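Peptidase M14 domain-containing protein (Shewanella amazonensis, PDB 2QVP) probably acts as a zinc-dependent hydrolase of the peptidase M14 family, perhaps as a metallocarboxypeptidase. Local coordinates at residues Pro66-Ala80 / Val159-Val172. Sequence-based numbering, arbitrary orientation. Where two conformers were deposited one is given.
With SO4 (sulfate ion), chain D.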
loop_
_atom_site.group_PDB
_atom_site.type_symbol
_atom_site.label_atom_id
_atom_site.label_comp_id
_atom_site.label_asym_id
_atom_site.label_seq_id
_atom_site.Cartn_x
_atom_site.Cartn_y
_atom_site.Cartn_z
ATOM N N PRO A 66 7.401 -16.886 -2.842
ATOM C CA PRO A 66 7.556 -15.466 -3.171
ATOM C C PRO A 66 7.440 -14.546 -1.940
ATOM O O PRO A 66 6.760 -14.880 -0.974
ATOM C CB PRO A 66 6.407 -15.188 -4.161
ATOM C CG PRO A 66 5.416 -16.278 -3.945
ATOM C CD PRO A 66 6.225 -17.478 -3.517
ATOM N N ASN A 67 8.168 -13.449 -2.002
ATOM C CA ASN A 67 8.182 -12.408 -1.015
ATOM C C ASN A 67 7.377 -11.268 -1.571
ATOM O O ASN A 67 7.839 -10.555 -2.474
ATOM C CB ASN A 67 9.596 -11.931 -0.715
ATOM C CG ASN A 67 10.464 -13.008 -0.070
ATOM O OD1 ASN A 67 10.004 -14.120 0.206
ATOM N ND2 ASN A 67 11.743 -12.687 0.134
ATOM N N LEU A 68 6.169 -11.116 -1.031
ATOM C CA LEU A 68 5.272 -10.048 -1.408
ATOM C C LEU A 68 5.134 -9.031 -0.256
ATOM O O LEU A 68 5.069 -9.420 0.882
ATOM C CB LEU A 68 3.908 -10.620 -1.777
ATOM C CG LEU A 68 3.540 -10.891 -3.233
ATOM C CD1 LEU A 68 4.713 -11.294 -4.119
ATOM C CD2 LEU A 68 2.359 -11.878 -3.250
ATOM N N LEU A 69 5.139 -7.738 -0.591
ATOM C CA LEU A 69 4.935 -6.664 0.391
ATOM C C LEU A 69 3.711 -5.848 -0.009
ATOM O O LEU A 69 3.551 -5.487 -1.195
ATOM C CB LEU A 69 6.157 -5.760 0.501
ATOM C CG LEU A 69 6.094 -4.560 1.478
ATOM C CD1 LEU A 69 5.834 -4.999 2.901
ATOM C CD2 LEU A 69 7.364 -3.737 1.397
ATOM N N ILE A 70 2.858 -5.560 0.974
ATOM C CA ILE A 70 1.731 -4.713 0.791
ATOM C C ILE A 70 1.898 -3.511 1.704
ATOM O O ILE A 70 2.079 -3.698 2.901
ATOM C CB ILE A 70 0.398 -5.404 1.120
ATOM C CG1 ILE A 70 0.214 -6.700 0.286
ATOM C CG2 ILE A 70 -0.722 -4.405 0.897
ATOM C CD1 ILE A 70 -1.110 -7.398 0.489
ATOM N N SER A 71 1.828 -2.286 1.164
ATOM C CA SER A 71 1.926 -1.088 2.022
ATOM C C SER A 71 0.691 -0.179 1.895
ATOM O O SER A 71 0.004 -0.172 0.869
ATOM C CB SER A 71 3.217 -0.301 1.775
ATOM O OG SER A 71 3.356 0.051 0.411
ATOM N N ALA A 72 0.399 0.558 2.956
ATOM C CA ALA A 72 -0.737 1.468 2.948
ATOM C C ALA A 72 -0.494 2.651 3.867
ATOM O O ALA A 72 0.424 2.635 4.682
ATOM C CB ALA A 72 -2.030 0.733 3.349
ATOM N N GLY A 73 -1.281 3.700 3.647
ATOM C CA GLY A 73 -1.301 4.880 4.507
ATOM C C GLY A 73 -0.130 5.831 4.490
ATOM O O GLY A 73 0.219 6.361 5.527
ATOM N N PHE A 74 0.487 6.025 3.330
ATOM C CA PHE A 74 1.537 7.030 3.173
ATOM C C PHE A 74 0.942 8.432 3.311
ATOM O O PHE A 74 1.566 9.320 3.895
ATOM C CB PHE A 74 2.240 6.888 1.827
ATOM C CG PHE A 74 3.263 5.803 1.809
ATOM C CD1 PHE A 74 2.910 4.484 1.515
ATOM C CD2 PHE A 74 4.591 6.083 2.131
ATOM C CE1 PHE A 74 3.854 3.492 1.530
ATOM C CE2 PHE A 74 5.538 5.087 2.143
ATOM C CZ PHE A 74 5.173 3.791 1.840
ATOM N N HIS A 75 -0.272 8.607 2.768
ATOM C CA HIS A 75 -1.021 9.835 2.854
ATOM C C HIS A 75 -2.234 9.606 3.726
ATOM O O HIS A 75 -3.054 8.736 3.422
ATOM C CB HIS A 75 -1.447 10.282 1.486
ATOM C CG HIS A 75 -0.316 10.472 0.536
ATOM N ND1 HIS A 75 -0.330 9.966 -0.749
ATOM C CD2 HIS A 75 0.875 11.093 0.689
ATOM C CE1 HIS A 75 0.807 10.278 -1.347
ATOM N NE2 HIS A 75 1.551 10.970 -0.500
ATOM N N GLY A 76 -2.330 10.384 4.806
ATOM C CA GLY A 76 -3.384 10.225 5.818
ATOM C C GLY A 76 -4.828 10.365 5.404
ATOM O O GLY A 76 -5.707 9.787 6.053
ATOM N N GLU A 77 -5.088 11.120 4.334
ATOM C CA GLU A 77 -6.455 11.235 3.811
ATOM C C GLU A 77 -6.866 9.994 3.000
ATOM O O GLU A 77 -8.051 9.804 2.766
ATOM C CB GLU A 77 -6.698 12.543 2.977
ATOM C CG GLU A 77 -6.393 12.585 1.435
ATOM C CD GLU A 77 -4.926 12.593 1.077
ATOM O OE1 GLU A 77 -4.142 12.110 1.909
ATOM O OE2 GLU A 77 -4.539 13.051 -0.036
ATOM N N GLU A 78 -5.918 9.140 2.613
ATOM C CA GLU A 78 -6.187 7.989 1.759
ATOM C C GLU A 78 -6.412 6.781 2.671
ATOM O O GLU A 78 -5.793 5.719 2.526
ATOM C CB GLU A 78 -5.002 7.810 0.806
ATOM C CG GLU A 78 -4.671 9.075 -0.015
ATOM C CD GLU A 78 -3.436 8.939 -0.913
ATOM O OE1 GLU A 78 -2.840 7.864 -1.005
ATOM O OE2 GLU A 78 -3.042 9.951 -1.516
ATOM N N SER A 79 -7.354 6.964 3.585
ATOM C CA SER A 79 -7.639 6.038 4.666
ATOM C C SER A 79 -8.178 4.677 4.270
ATOM O O SER A 79 -8.004 3.726 5.038
ATOM C CB SER A 79 -8.608 6.710 5.661
ATOM O OG SER A 79 -9.722 7.272 5.008
ATOM N N ALA A 80 -8.769 4.541 3.087
ATOM C CA ALA A 80 -9.298 3.233 2.664
ATOM C C ALA A 80 -8.187 2.189 2.428
ATOM O O ALA A 80 -8.468 0.976 2.402
ATOM C CB ALA A 80 -10.220 3.385 1.447
ATOM N N VAL A 159 14.003 -7.197 0.477
ATOM C CA VAL A 159 13.820 -8.649 0.536
ATOM C C VAL A 159 12.328 -8.987 0.602
ATOM O O VAL A 159 11.864 -9.864 -0.121
ATOM C CB VAL A 159 14.544 -9.304 1.759
ATOM C CG1 VAL A 159 14.188 -10.782 1.894
ATOM C CG2 VAL A 159 16.055 -9.121 1.661
ATOM N N ALA A 160 11.604 -8.250 1.436
ATOM C CA ALA A 160 10.153 -8.418 1.639
ATOM C C ALA A 160 9.323 -8.220 0.370
ATOM O O ALA A 160 8.270 -8.788 0.276
ATOM C CB ALA A 160 9.657 -7.484 2.729
ATOM N N SER A 161 9.801 -7.397 -0.563
ATOM C CA SER A 161 9.107 -7.082 -1.809
ATOM C C SER A 161 9.786 -7.609 -3.082
ATOM O O SER A 161 9.459 -7.178 -4.184
ATOM C CB SER A 161 9.043 -5.569 -1.913
ATOM O OG SER A 161 10.346 -5.058 -2.005
ATOM N N ARG A 162 10.719 -8.533 -2.926
ATOM C CA ARG A 162 11.509 -9.102 -4.007
ATOM C C ARG A 162 10.639 -9.573 -5.185
ATOM O O ARG A 162 10.978 -9.342 -6.361
ATOM C CB ARG A 162 12.327 -10.251 -3.379
ATOM C CG ARG A 162 13.349 -11.002 -4.207
ATOM C CD ARG A 162 14.335 -11.801 -3.269
ATOM N NE ARG A 162 15.188 -10.926 -2.435
ATOM C CZ ARG A 162 16.242 -10.208 -2.864
ATOM N NH1 ARG A 162 16.631 -10.215 -4.150
ATOM N NH2 ARG A 162 16.917 -9.445 -1.999
ATOM N N ASP A 163 9.513 -10.201 -4.866
ATOM C CA ASP A 163 8.593 -10.740 -5.869
ATOM C C ASP A 163 7.378 -9.878 -6.158
ATOM O O ASP A 163 6.546 -10.276 -6.966
ATOM C CB ASP A 163 8.181 -12.152 -5.444
ATOM C CG ASP A 163 9.376 -13.050 -5.345
ATOM O OD1 ASP A 163 9.902 -13.399 -6.403
ATOM O OD2 ASP A 163 9.825 -13.342 -4.214
ATOM N N GLY A 164 7.305 -8.699 -5.548
ATOM C CA GLY A 164 6.198 -7.775 -5.758
ATOM C C GLY A 164 5.941 -6.770 -4.644
ATOM O O GLY A 164 6.072 -7.095 -3.496
ATOM N N ILE A 165 5.554 -5.552 -5.031
ATOM C CA ILE A 165 5.112 -4.500 -4.150
ATOM C C ILE A 165 3.721 -4.012 -4.610
ATOM O O ILE A 165 3.470 -3.814 -5.804
ATOM C CB ILE A 165 6.111 -3.295 -4.032
ATOM C CG1 ILE A 165 5.498 -2.154 -3.208
ATOM C CG2 ILE A 165 6.648 -2.749 -5.408
ATOM C CD1 ILE A 165 5.119 -2.577 -1.799
ATOM N N LEU A 166 2.797 -3.903 -3.659
ATOM C CA LEU A 166 1.514 -3.286 -3.893
ATOM C C LEU A 166 1.370 -2.200 -2.830
ATOM O O LEU A 166 1.467 -2.538 -1.645
ATOM C CB LEU A 166 0.382 -4.276 -3.754
ATOM C CG LEU A 166 -1.073 -3.727 -3.690
ATOM C CD1 LEU A 166 -1.480 -3.039 -4.980
ATOM C CD2 LEU A 166 -2.064 -4.811 -3.372
ATOM N N THR A 167 1.244 -0.926 -3.241
ATOM C CA THR A 167 0.970 0.153 -2.295
ATOM C C THR A 167 -0.452 0.634 -2.580
ATOM O O THR A 167 -0.826 0.857 -3.716
ATOM C CB THR A 167 1.965 1.301 -2.362
ATOM O OG1 THR A 167 3.289 0.770 -2.392
ATOM C CG2 THR A 167 1.821 2.161 -1.145
ATOM N N CYS A 168 -1.243 0.800 -1.521
ATOM C CA CYS A 168 -2.637 1.125 -1.664
ATOM C C CYS A 168 -2.957 2.574 -1.370
ATOM O O CYS A 168 -3.112 2.975 -0.209
ATOM C CB CYS A 168 -3.436 0.140 -0.803
ATOM S SG CYS A 168 -3.206 -1.575 -1.493
ATOM N N HIS A 169 -3.073 3.331 -2.459
ATOM C CA HIS A 169 -3.382 4.769 -2.434
ATOM C C HIS A 169 -4.833 5.053 -2.773
ATOM O O HIS A 169 -5.583 4.141 -3.130
ATOM C CB HIS A 169 -2.476 5.505 -3.429
ATOM C CG HIS A 169 -1.102 5.760 -2.906
ATOM N ND1 HIS A 169 -0.257 4.746 -2.526
ATOM C CD2 HIS A 169 -0.426 6.913 -2.704
ATOM C CE1 HIS A 169 0.873 5.267 -2.094
ATOM N NE2 HIS A 169 0.798 6.577 -2.195
ATOM N N GLU A 170 -5.205 6.327 -2.596
ATOM C CA GLU A 170 -6.472 6.855 -2.995
ATOM C C GLU A 170 -6.218 8.209 -3.632
ATOM O O GLU A 170 -5.306 8.928 -3.213
ATOM C CB GLU A 170 -7.400 7.068 -1.813
ATOM C CG GLU A 170 -7.590 5.897 -0.928
ATOM C CD GLU A 170 -8.967 5.900 -0.378
ATOM O OE1 GLU A 170 -9.827 5.388 -1.118
ATOM O OE2 GLU A 170 -9.186 6.377 0.761
ATOM N N ASP A 171 -7.000 8.554 -4.647
ATOM C CA ASP A 171 -6.884 9.866 -5.300
ATOM C C ASP A 171 -8.134 10.567 -4.752
ATOM O O ASP A 171 -9.243 10.334 -5.237
ATOM C CB ASP A 171 -6.810 9.703 -6.818
ATOM C CG ASP A 171 -6.298 10.942 -7.519
ATOM O OD1 ASP A 171 -6.510 12.080 -7.011
ATOM O OD2 ASP A 171 -5.757 10.775 -8.638
ATOM N N VAL A 172 -7.943 11.418 -3.743
ATOM C CA VAL A 172 -9.086 11.897 -2.898
ATOM C C VAL A 172 -10.238 12.621 -3.620
ATOM O O VAL A 172 -11.389 12.476 -3.215
ATOM C CB VAL A 172 -8.591 12.682 -1.651
ATOM C CG1 VAL A 172 -8.207 14.128 -2.022
ATOM C CG2 VAL A 172 -9.632 12.620 -0.536
HETATM S S SO4 D . 3.119 11.939 -4.131
HETATM O O1 SO4 D . 3.307 11.742 -2.701
HETATM O O2 SO4 D . 1.767 11.625 -4.542
HETATM O O3 SO4 D . 3.413 13.324 -4.480
HETATM O O4 SO4 D . 4.007 11.020 -4.858
HETATM O O HOH W 1 -3.494 4.588 1.786
HETATM O O HOH W 2 -5.412 11.827 -2.554
#
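His75, Glu78 and His169 meet where two parallel central strands of the mixed sheet of an M14-type fold run out into the putative active site. Their pattern is consistent with the family's His-x-x-Glu zinc motif plus a later histidine, and His169 also touches Glu245, the predicted proton donor/acceptor. Glu78 bridges the two segments. Its OE2 accepts a bond from His75 ND1 (2.8 Å), which approaches from above the carboxylate plane, and it also forms a salt bridge with Arg118. The chain, extended beyond CG (chi2 177°), carries OE1 to the other strand, within 3.1 Å of His169 CD2, where it takes a weak bond from Glu170 N. With an alanine here, His75 ND1 and Glu170 N would probably lose these acceptors, and the imidazole of His75 would be less firmly fixed. On its far edge, His75 NE2 bonds Asn125 and, weakly, a sulfate ion. Glu170 OE2 accepts a hydrogen bond from Ala80 N (3.0 Å) at the start of helix 80-91 and forms a salt bridge with Arg255, while OE1 is hydrogen-bonded to Thr246.

Behind the site, strands 67-72 and 165-171 are zipped by regular parallel bonds, such as Ser71 N to Leu166 O (2.8 Å). Beside them, in one of the two conformers of Thr167, its OG1 donates to Ser71 OG (2.9 Å) and its CG2 packs on Phe74 CE1. At the opposite end, Asp163 and Asn67 exchange bonds: Asp163 N donates to Asn67 O, and Asn67 N reaches Asp163 OD2 on its anti side, nearly straight at 173°. Nearer the site, one water accepts from Gly73 N and donates to Glu78 O and to Cys168 O (2.6 Å).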